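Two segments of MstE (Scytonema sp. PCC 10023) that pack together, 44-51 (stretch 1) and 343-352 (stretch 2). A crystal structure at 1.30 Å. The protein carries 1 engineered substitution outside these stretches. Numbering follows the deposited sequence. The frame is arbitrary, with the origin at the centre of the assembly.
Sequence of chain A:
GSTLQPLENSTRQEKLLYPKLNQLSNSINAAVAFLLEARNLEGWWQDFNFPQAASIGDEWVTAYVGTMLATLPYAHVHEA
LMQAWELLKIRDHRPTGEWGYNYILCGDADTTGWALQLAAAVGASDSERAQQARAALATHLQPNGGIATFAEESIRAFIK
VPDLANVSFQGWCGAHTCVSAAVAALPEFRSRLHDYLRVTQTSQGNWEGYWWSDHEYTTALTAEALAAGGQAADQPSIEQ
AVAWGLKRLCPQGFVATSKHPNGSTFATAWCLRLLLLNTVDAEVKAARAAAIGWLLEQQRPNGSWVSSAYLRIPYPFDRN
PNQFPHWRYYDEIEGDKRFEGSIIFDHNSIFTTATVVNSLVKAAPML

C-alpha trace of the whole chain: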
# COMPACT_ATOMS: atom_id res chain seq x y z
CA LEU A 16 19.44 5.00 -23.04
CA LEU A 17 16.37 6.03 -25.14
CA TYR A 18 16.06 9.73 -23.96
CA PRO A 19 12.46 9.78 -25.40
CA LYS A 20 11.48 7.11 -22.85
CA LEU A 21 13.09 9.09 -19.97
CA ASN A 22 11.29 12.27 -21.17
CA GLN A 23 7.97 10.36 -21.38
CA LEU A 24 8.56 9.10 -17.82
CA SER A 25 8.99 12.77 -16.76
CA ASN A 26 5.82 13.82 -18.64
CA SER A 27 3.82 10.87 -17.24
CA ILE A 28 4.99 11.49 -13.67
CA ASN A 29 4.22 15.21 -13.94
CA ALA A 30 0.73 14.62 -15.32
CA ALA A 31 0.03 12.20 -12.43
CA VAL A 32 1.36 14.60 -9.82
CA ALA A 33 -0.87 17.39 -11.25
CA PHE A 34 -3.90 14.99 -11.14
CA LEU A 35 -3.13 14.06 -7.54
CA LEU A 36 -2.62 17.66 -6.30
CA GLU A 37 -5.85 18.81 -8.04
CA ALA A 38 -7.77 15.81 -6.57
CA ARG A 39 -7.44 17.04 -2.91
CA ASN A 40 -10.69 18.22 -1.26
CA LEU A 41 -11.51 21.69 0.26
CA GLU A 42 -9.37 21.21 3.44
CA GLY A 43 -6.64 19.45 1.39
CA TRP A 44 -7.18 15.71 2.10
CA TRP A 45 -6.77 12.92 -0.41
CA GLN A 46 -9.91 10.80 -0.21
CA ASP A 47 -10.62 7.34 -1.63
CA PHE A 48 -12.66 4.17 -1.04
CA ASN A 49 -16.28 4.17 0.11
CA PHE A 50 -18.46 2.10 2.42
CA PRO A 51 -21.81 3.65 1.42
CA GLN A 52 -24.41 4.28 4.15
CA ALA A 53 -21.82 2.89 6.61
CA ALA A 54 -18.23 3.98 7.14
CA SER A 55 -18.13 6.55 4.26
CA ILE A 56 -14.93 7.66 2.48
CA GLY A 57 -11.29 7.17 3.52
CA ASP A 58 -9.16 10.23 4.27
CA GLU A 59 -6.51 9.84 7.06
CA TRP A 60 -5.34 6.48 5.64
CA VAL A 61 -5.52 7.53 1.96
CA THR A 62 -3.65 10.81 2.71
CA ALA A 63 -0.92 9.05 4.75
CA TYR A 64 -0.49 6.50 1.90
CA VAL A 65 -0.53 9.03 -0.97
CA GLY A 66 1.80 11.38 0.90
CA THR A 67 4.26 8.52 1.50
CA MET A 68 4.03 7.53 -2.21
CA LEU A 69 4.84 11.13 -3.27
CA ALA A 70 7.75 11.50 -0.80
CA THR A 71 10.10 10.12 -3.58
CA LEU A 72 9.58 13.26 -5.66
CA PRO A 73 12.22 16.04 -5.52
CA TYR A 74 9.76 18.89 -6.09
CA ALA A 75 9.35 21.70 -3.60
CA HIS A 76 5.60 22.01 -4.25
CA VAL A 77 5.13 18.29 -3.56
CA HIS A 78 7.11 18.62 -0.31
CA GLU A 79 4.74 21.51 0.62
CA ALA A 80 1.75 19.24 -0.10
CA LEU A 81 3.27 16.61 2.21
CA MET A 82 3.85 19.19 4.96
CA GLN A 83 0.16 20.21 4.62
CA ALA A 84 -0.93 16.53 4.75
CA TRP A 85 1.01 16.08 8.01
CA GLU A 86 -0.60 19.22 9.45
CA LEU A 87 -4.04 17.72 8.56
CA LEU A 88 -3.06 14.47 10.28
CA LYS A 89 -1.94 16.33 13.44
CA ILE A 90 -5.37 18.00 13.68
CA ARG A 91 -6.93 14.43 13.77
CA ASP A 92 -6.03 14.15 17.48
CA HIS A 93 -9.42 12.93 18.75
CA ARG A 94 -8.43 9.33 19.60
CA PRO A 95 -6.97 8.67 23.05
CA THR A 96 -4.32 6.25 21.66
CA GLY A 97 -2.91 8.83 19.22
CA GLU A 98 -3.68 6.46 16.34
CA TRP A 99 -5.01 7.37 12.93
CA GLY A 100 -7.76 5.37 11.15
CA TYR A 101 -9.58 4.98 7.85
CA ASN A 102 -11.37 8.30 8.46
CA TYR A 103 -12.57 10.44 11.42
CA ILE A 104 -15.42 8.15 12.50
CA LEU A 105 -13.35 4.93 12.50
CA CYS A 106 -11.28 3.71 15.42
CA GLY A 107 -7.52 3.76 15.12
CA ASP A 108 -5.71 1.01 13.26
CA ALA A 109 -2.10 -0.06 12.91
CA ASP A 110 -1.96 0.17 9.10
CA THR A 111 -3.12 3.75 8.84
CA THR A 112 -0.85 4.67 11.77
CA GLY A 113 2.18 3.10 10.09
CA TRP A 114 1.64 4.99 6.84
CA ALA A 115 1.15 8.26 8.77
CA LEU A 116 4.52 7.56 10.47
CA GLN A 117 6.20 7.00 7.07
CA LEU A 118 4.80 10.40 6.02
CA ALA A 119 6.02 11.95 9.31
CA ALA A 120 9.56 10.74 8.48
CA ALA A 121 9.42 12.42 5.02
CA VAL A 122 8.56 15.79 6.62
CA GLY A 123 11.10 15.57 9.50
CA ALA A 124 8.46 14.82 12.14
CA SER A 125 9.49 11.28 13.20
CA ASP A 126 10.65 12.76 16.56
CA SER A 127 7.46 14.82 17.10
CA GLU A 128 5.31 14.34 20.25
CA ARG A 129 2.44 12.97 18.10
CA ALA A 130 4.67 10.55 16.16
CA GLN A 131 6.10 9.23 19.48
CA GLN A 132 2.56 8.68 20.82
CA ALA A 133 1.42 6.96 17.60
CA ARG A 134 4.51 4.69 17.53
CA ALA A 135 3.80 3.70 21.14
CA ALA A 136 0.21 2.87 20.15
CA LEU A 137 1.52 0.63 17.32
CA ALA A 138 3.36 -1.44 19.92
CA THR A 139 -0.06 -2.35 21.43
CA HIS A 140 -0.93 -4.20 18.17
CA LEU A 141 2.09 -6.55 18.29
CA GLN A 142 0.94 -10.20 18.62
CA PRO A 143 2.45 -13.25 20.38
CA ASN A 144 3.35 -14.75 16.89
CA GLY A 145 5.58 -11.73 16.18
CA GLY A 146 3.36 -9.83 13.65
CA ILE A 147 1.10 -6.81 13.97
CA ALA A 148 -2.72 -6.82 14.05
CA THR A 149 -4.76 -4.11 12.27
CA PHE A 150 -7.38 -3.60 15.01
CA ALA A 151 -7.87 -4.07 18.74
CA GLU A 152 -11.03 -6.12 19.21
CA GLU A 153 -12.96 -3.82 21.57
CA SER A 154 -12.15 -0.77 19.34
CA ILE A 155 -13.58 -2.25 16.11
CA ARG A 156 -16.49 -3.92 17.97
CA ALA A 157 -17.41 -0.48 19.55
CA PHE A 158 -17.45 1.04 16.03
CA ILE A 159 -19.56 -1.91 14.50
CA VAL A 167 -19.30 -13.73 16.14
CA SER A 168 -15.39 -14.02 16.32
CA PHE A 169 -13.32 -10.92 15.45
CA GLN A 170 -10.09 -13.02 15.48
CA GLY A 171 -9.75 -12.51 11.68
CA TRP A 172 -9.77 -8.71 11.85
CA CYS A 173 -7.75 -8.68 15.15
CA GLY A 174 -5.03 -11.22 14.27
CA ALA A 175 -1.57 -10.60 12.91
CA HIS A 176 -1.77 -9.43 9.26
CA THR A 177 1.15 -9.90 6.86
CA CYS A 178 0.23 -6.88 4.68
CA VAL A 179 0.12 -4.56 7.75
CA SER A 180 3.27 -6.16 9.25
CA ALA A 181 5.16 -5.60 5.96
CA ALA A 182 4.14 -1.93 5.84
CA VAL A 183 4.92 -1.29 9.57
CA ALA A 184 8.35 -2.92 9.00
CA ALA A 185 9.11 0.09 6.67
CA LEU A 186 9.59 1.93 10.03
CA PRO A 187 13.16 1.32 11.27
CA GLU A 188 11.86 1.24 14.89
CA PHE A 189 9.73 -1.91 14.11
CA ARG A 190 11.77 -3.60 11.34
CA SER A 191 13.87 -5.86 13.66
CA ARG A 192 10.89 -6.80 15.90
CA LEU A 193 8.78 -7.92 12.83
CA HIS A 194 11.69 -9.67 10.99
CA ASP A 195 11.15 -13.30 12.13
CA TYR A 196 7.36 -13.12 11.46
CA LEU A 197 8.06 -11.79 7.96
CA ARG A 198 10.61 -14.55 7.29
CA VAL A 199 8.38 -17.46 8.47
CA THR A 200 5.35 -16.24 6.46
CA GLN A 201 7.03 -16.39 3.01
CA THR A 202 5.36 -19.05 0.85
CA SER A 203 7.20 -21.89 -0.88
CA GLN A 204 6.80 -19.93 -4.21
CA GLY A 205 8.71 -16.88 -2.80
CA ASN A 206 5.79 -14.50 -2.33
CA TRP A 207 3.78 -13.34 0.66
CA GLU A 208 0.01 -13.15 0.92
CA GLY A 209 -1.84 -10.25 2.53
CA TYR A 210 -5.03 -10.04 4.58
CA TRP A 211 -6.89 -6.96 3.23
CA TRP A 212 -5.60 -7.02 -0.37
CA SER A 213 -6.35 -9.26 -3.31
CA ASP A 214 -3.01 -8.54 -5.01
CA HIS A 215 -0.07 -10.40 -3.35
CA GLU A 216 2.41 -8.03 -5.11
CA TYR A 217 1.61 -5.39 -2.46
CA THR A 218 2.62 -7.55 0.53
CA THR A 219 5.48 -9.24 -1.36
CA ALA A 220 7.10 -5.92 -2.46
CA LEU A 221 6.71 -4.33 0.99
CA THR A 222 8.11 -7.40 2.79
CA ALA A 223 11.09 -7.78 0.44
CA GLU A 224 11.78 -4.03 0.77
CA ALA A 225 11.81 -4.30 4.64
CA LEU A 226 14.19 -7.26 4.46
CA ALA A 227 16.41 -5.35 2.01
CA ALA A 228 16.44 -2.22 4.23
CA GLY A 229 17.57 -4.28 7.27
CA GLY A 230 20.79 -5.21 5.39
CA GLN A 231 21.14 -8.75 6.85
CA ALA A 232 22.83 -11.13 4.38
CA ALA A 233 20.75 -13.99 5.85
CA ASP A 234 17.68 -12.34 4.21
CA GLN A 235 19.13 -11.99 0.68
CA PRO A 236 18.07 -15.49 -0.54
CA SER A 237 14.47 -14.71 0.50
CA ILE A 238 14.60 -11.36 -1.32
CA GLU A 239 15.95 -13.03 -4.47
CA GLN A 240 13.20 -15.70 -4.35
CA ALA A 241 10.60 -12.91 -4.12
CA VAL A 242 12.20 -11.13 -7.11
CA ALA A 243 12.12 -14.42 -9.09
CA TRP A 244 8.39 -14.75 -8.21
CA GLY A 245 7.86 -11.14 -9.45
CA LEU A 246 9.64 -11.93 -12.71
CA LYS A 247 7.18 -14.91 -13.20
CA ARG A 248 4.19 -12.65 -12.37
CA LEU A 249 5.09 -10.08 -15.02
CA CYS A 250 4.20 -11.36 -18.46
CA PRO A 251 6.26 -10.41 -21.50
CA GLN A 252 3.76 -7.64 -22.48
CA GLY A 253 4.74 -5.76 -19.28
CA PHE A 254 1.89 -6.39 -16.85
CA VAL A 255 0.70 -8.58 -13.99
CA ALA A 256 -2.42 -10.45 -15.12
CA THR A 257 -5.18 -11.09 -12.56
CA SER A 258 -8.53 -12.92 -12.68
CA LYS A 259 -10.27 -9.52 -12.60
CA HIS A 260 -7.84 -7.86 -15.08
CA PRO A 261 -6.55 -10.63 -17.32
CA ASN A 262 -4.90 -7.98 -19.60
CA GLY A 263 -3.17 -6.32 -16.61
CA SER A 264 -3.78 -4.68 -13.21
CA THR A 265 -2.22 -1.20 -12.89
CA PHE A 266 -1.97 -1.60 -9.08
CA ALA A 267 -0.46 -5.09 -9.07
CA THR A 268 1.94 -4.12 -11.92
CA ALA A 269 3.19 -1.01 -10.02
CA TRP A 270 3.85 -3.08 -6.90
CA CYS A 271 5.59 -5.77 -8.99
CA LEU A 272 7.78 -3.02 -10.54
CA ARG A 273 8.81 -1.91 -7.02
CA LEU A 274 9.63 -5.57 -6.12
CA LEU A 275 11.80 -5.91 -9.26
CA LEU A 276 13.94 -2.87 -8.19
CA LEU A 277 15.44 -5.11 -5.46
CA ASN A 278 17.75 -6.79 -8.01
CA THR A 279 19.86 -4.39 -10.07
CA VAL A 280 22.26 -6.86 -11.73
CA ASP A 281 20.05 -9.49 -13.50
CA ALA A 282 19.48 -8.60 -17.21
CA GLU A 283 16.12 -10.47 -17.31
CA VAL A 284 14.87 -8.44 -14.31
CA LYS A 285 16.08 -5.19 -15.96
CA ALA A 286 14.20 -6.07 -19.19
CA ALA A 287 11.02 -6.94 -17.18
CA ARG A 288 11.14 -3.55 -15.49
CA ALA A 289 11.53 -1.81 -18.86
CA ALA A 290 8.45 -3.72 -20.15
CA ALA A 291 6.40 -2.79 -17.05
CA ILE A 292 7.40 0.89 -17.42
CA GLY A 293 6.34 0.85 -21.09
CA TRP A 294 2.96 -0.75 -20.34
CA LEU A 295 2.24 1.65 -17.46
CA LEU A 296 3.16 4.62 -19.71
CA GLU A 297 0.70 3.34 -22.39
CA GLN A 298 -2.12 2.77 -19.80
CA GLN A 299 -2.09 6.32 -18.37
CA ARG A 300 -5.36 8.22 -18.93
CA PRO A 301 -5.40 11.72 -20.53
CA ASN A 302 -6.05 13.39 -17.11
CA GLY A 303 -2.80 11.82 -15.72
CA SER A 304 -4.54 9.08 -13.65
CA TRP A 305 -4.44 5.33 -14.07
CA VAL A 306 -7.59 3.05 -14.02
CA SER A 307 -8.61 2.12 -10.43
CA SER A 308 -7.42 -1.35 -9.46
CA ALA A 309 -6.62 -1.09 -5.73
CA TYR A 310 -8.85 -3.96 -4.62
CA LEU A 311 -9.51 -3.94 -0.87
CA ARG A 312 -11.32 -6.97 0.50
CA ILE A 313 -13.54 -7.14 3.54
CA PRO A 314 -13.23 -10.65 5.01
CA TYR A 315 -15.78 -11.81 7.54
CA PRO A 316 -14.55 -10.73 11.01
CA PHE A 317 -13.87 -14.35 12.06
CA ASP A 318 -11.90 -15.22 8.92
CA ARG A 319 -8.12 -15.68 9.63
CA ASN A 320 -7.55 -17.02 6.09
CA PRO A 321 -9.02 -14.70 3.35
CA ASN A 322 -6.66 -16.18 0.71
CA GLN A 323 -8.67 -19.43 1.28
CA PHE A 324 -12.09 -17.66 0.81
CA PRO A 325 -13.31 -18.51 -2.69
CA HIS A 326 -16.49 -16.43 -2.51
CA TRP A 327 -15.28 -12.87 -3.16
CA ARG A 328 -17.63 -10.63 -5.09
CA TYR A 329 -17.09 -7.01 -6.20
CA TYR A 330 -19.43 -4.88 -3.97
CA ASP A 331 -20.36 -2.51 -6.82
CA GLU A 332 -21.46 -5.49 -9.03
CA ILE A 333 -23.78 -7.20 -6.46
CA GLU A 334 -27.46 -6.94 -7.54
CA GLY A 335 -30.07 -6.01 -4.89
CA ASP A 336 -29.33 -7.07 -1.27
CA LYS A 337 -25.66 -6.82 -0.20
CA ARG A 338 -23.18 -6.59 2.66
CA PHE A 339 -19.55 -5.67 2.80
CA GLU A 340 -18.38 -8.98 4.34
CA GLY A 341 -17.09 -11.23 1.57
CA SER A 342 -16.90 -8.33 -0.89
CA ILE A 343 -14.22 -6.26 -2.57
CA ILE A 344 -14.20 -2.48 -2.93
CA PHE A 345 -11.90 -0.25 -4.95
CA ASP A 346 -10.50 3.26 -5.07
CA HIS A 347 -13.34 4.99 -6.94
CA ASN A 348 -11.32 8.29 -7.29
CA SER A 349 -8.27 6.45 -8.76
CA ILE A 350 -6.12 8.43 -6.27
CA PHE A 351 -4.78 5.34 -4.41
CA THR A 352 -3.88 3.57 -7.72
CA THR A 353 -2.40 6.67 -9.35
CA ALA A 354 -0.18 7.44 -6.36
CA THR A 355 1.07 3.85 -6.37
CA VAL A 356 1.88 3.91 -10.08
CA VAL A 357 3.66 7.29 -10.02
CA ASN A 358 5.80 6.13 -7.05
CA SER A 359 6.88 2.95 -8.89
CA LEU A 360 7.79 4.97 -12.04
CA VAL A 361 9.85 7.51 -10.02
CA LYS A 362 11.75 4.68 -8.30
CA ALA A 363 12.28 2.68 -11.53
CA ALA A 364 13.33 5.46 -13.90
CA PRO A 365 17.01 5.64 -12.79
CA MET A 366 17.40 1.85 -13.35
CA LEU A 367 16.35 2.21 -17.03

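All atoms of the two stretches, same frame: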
# COMPACT_ATOMS: atom_id res chain seq x y z
N TRP A 44 -7.36 17.18 2.01
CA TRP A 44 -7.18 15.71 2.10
C TRP A 44 -7.20 15.05 0.72
O TRP A 44 -8.00 15.43 -0.13
CB TRP A 44 -8.32 15.11 2.93
CG TRP A 44 -8.36 15.50 4.37
CD1 TRP A 44 -9.16 16.45 4.95
CD2 TRP A 44 -7.61 14.93 5.45
NE1 TRP A 44 -8.94 16.51 6.30
CE2 TRP A 44 -7.99 15.58 6.63
CE3 TRP A 44 -6.59 13.98 5.51
CZ2 TRP A 44 -7.43 15.27 7.86
CZ3 TRP A 44 -6.04 13.66 6.72
CH2 TRP A 44 -6.46 14.30 7.89
N TRP A 45 -6.46 13.95 0.59
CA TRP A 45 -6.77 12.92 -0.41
C TRP A 45 -7.78 11.92 0.16
O TRP A 45 -7.61 11.47 1.29
CB TRP A 45 -5.48 12.19 -0.78
CG TRP A 45 -4.55 12.99 -1.63
CD1 TRP A 45 -4.75 13.39 -2.91
CD2 TRP A 45 -3.22 13.45 -1.29
NE1 TRP A 45 -3.68 14.13 -3.37
CE2 TRP A 45 -2.74 14.15 -2.39
CE3 TRP A 45 -2.40 13.32 -0.15
CZ2 TRP A 45 -1.48 14.77 -2.36
CZ3 TRP A 45 -1.15 13.94 -0.11
CH2 TRP A 45 -0.69 14.62 -1.24
N GLN A 46 -8.83 11.70 -0.61
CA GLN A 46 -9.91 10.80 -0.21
C GLN A 46 -10.03 9.67 -1.22
O GLN A 46 -9.94 9.88 -2.41
CB GLN A 46 -11.26 11.53 -0.25
CG GLN A 46 -11.42 12.58 0.81
CD GLN A 46 -12.80 13.21 0.70
OE1 GLN A 46 -13.04 13.98 -0.20
NE2 GLN A 46 -13.69 12.82 1.56
N ASP A 47 -10.33 8.47 -0.71
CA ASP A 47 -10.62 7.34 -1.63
C ASP A 47 -11.27 6.25 -0.81
O ASP A 47 -11.15 6.21 0.38
CB ASP A 47 -9.41 6.85 -2.41
CG ASP A 47 -9.65 6.68 -3.90
OD1 ASP A 47 -10.85 6.37 -4.26
OD2 ASP A 47 -8.70 6.78 -4.70
N PHE A 48 -11.89 5.30 -1.56
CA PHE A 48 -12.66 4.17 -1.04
C PHE A 48 -13.97 4.66 -0.44
O PHE A 48 -14.08 5.80 0.01
CB PHE A 48 -11.88 3.28 -0.08
CG PHE A 48 -10.63 2.68 -0.68
CD1 PHE A 48 -10.70 1.49 -1.40
CD2 PHE A 48 -9.39 3.30 -0.53
CE1 PHE A 48 -9.55 0.96 -1.98
CE2 PHE A 48 -8.27 2.74 -1.12
CZ PHE A 48 -8.34 1.56 -1.82
N ASN A 49 -14.96 3.77 -0.43
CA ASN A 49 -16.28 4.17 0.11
C ASN A 49 -17.00 2.94 0.63
O ASN A 49 -17.09 1.91 -0.12
CB ASN A 49 -17.11 4.86 -0.96
CG ASN A 49 -18.35 5.56 -0.44
OD1 ASN A 49 -18.56 5.70 0.75
ND2 ASN A 49 -19.20 5.91 -1.36
N PHE A 50 -17.51 3.07 1.85
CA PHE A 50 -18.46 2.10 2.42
C PHE A 50 -19.79 2.82 2.51
O PHE A 50 -20.12 3.41 3.55
CB PHE A 50 -17.99 1.65 3.79
CG PHE A 50 -16.73 0.84 3.78
CD1 PHE A 50 -16.77 -0.52 3.64
CD2 PHE A 50 -15.50 1.46 3.88
CE1 PHE A 50 -15.59 -1.26 3.61
CE2 PHE A 50 -14.31 0.74 3.92
CZ PHE A 50 -14.39 -0.62 3.76
N PRO A 51 -20.58 2.86 1.44
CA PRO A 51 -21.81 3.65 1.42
C PRO A 51 -22.79 3.28 2.52
O PRO A 51 -22.99 2.09 2.76
CB PRO A 51 -22.37 3.46 0.03
CG PRO A 51 -21.51 2.53 -0.70
CD PRO A 51 -20.34 2.18 0.18
N ILE A 343 -15.40 -7.05 -2.20
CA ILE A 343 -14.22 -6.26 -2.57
C ILE A 343 -14.71 -4.89 -2.99
O ILE A 343 -15.61 -4.77 -3.84
CB ILE A 343 -13.45 -6.99 -3.68
CG1 ILE A 343 -12.97 -8.34 -3.23
CG2 ILE A 343 -12.31 -6.15 -4.21
CD1 ILE A 343 -12.31 -9.17 -4.34
N ILE A 344 -14.03 -3.87 -2.47
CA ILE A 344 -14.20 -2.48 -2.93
C ILE A 344 -12.94 -1.98 -3.62
O ILE A 344 -11.90 -2.61 -3.53
CB ILE A 344 -14.67 -1.61 -1.75
CG1 ILE A 344 -13.60 -1.44 -0.67
CG2 ILE A 344 -15.98 -2.15 -1.18
CD1 ILE A 344 -13.93 -0.28 0.21
N PHE A 345 -13.06 -0.84 -4.26
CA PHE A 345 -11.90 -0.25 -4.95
C PHE A 345 -11.87 1.26 -4.71
O PHE A 345 -12.76 1.87 -4.12
CB PHE A 345 -11.90 -0.62 -6.44
CG PHE A 345 -13.03 -0.04 -7.23
CD1 PHE A 345 -12.93 1.12 -7.94
CD2 PHE A 345 -14.20 -0.79 -7.39
CE1 PHE A 345 -13.97 1.62 -8.68
CE2 PHE A 345 -15.25 -0.28 -8.14
CZ PHE A 345 -15.11 0.91 -8.80
N ASP A 346 -10.78 1.82 -5.19
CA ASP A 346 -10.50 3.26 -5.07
C ASP A 346 -11.21 4.02 -6.17
O ASP A 346 -10.68 4.25 -7.25
CB ASP A 346 -9.00 3.49 -5.11
CG ASP A 346 -8.28 2.91 -6.34
OD1 ASP A 346 -8.57 1.77 -6.79
OD2 ASP A 346 -7.35 3.62 -6.83
N HIS A 347 -12.48 4.40 -5.91
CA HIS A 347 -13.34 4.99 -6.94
C HIS A 347 -12.77 6.29 -7.52
O HIS A 347 -13.11 6.66 -8.63
CB HIS A 347 -14.74 5.23 -6.39
CG HIS A 347 -14.79 6.09 -5.17
ND1 HIS A 347 -14.38 5.64 -3.89
CD2 HIS A 347 -15.12 7.42 -5.07
CE1 HIS A 347 -14.51 6.72 -3.06
NE2 HIS A 347 -15.01 7.79 -3.76
N ASN A 348 -11.91 7.02 -6.78
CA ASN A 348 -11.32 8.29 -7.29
C ASN A 348 -10.06 8.04 -8.10
O ASN A 348 -9.53 8.99 -8.70
CB ASN A 348 -11.04 9.25 -6.13
CG ASN A 348 -12.29 9.78 -5.47
OD1 ASN A 348 -13.30 10.00 -6.17
ND2 ASN A 348 -12.24 10.09 -4.17
N SER A 349 -9.53 6.82 -8.08
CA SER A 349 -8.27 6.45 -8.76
C SER A 349 -7.06 7.12 -8.09
O SER A 349 -5.97 7.07 -8.70
CB SER A 349 -8.30 6.73 -10.25
OG SER A 349 -9.46 6.22 -10.89
N ILE A 350 -7.23 7.71 -6.91
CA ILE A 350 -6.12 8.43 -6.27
C ILE A 350 -5.13 7.40 -5.69
O ILE A 350 -3.90 7.52 -5.90
CB ILE A 350 -6.70 9.35 -5.20
CG1 ILE A 350 -7.40 10.54 -5.88
CG2 ILE A 350 -5.60 9.82 -4.24
CD1 ILE A 350 -8.23 11.40 -4.90
N PHE A 351 -5.64 6.36 -5.04
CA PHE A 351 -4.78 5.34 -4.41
C PHE A 351 -3.97 4.66 -5.52
O PHE A 351 -2.73 4.49 -5.37
CB PHE A 351 -5.65 4.37 -3.61
CG PHE A 351 -4.94 3.62 -2.52
CD1 PHE A 351 -4.28 2.42 -2.76
CD2 PHE A 351 -4.88 4.15 -1.25
CE1 PHE A 351 -3.71 1.74 -1.70
CE2 PHE A 351 -4.30 3.48 -0.20
CZ PHE A 351 -3.74 2.24 -0.42
N THR A 352 -4.60 4.23 -6.61
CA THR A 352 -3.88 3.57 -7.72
C THR A 352 -2.86 4.53 -8.33
O THR A 352 -1.73 4.13 -8.57
CB THR A 352 -4.88 3.03 -8.77
OG1 THR A 352 -5.74 2.03 -8.20
CG2 THR A 352 -4.14 2.39 -9.92

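Stretch 1 runs as a strand from Asp47 to Phe50, while stretch 2 leaves a strand at Ile344, folds through a type I turn from Asp346 to Ser349, closed by Ser349 N to Asp346 O at 2.9 Å, and enters a helix at Ile350. The closest CA atoms across the contact are those of Phe48 and Asp346, 4.7 Å apart. No backbone-to-backbone hydrogen bond links the stretches; the buried carboxylate of Asp47 joins them instead. Its OD1 accepts from Asn348 N in the turn (2.8 Å), and its OD2 accepts from Ile350 N (2.8 Å) and Phe351 N (3.1 Å), so a side chain from a strand far away in sequence binds the first two amides of the helix. OD1 also receives Phe48 N of its own strand (3.1 Å). Asn348 returns the link, ND2 donating to Gln46 O (2.9 Å, nearly linear). Asp346 OD2 lies 4.0 Å from Asp47 OD2, but is itself bonded by Thr352 N (2.8 Å) and OG1 (2.6 Å). Beside this polar centre, the Phe48 ring carries Asp346 CB over one face and turns its edge to the face of Phe351, centroids 5.2 Å apart and planes at 75°. Ile344 CD1 sits over the Phe50 ring, 3.9 Å from its centroid, and also touches Phe48 CD1 (4.0 Å). Trp45 CD1 meets Ile350 CG2 at 3.9 Å.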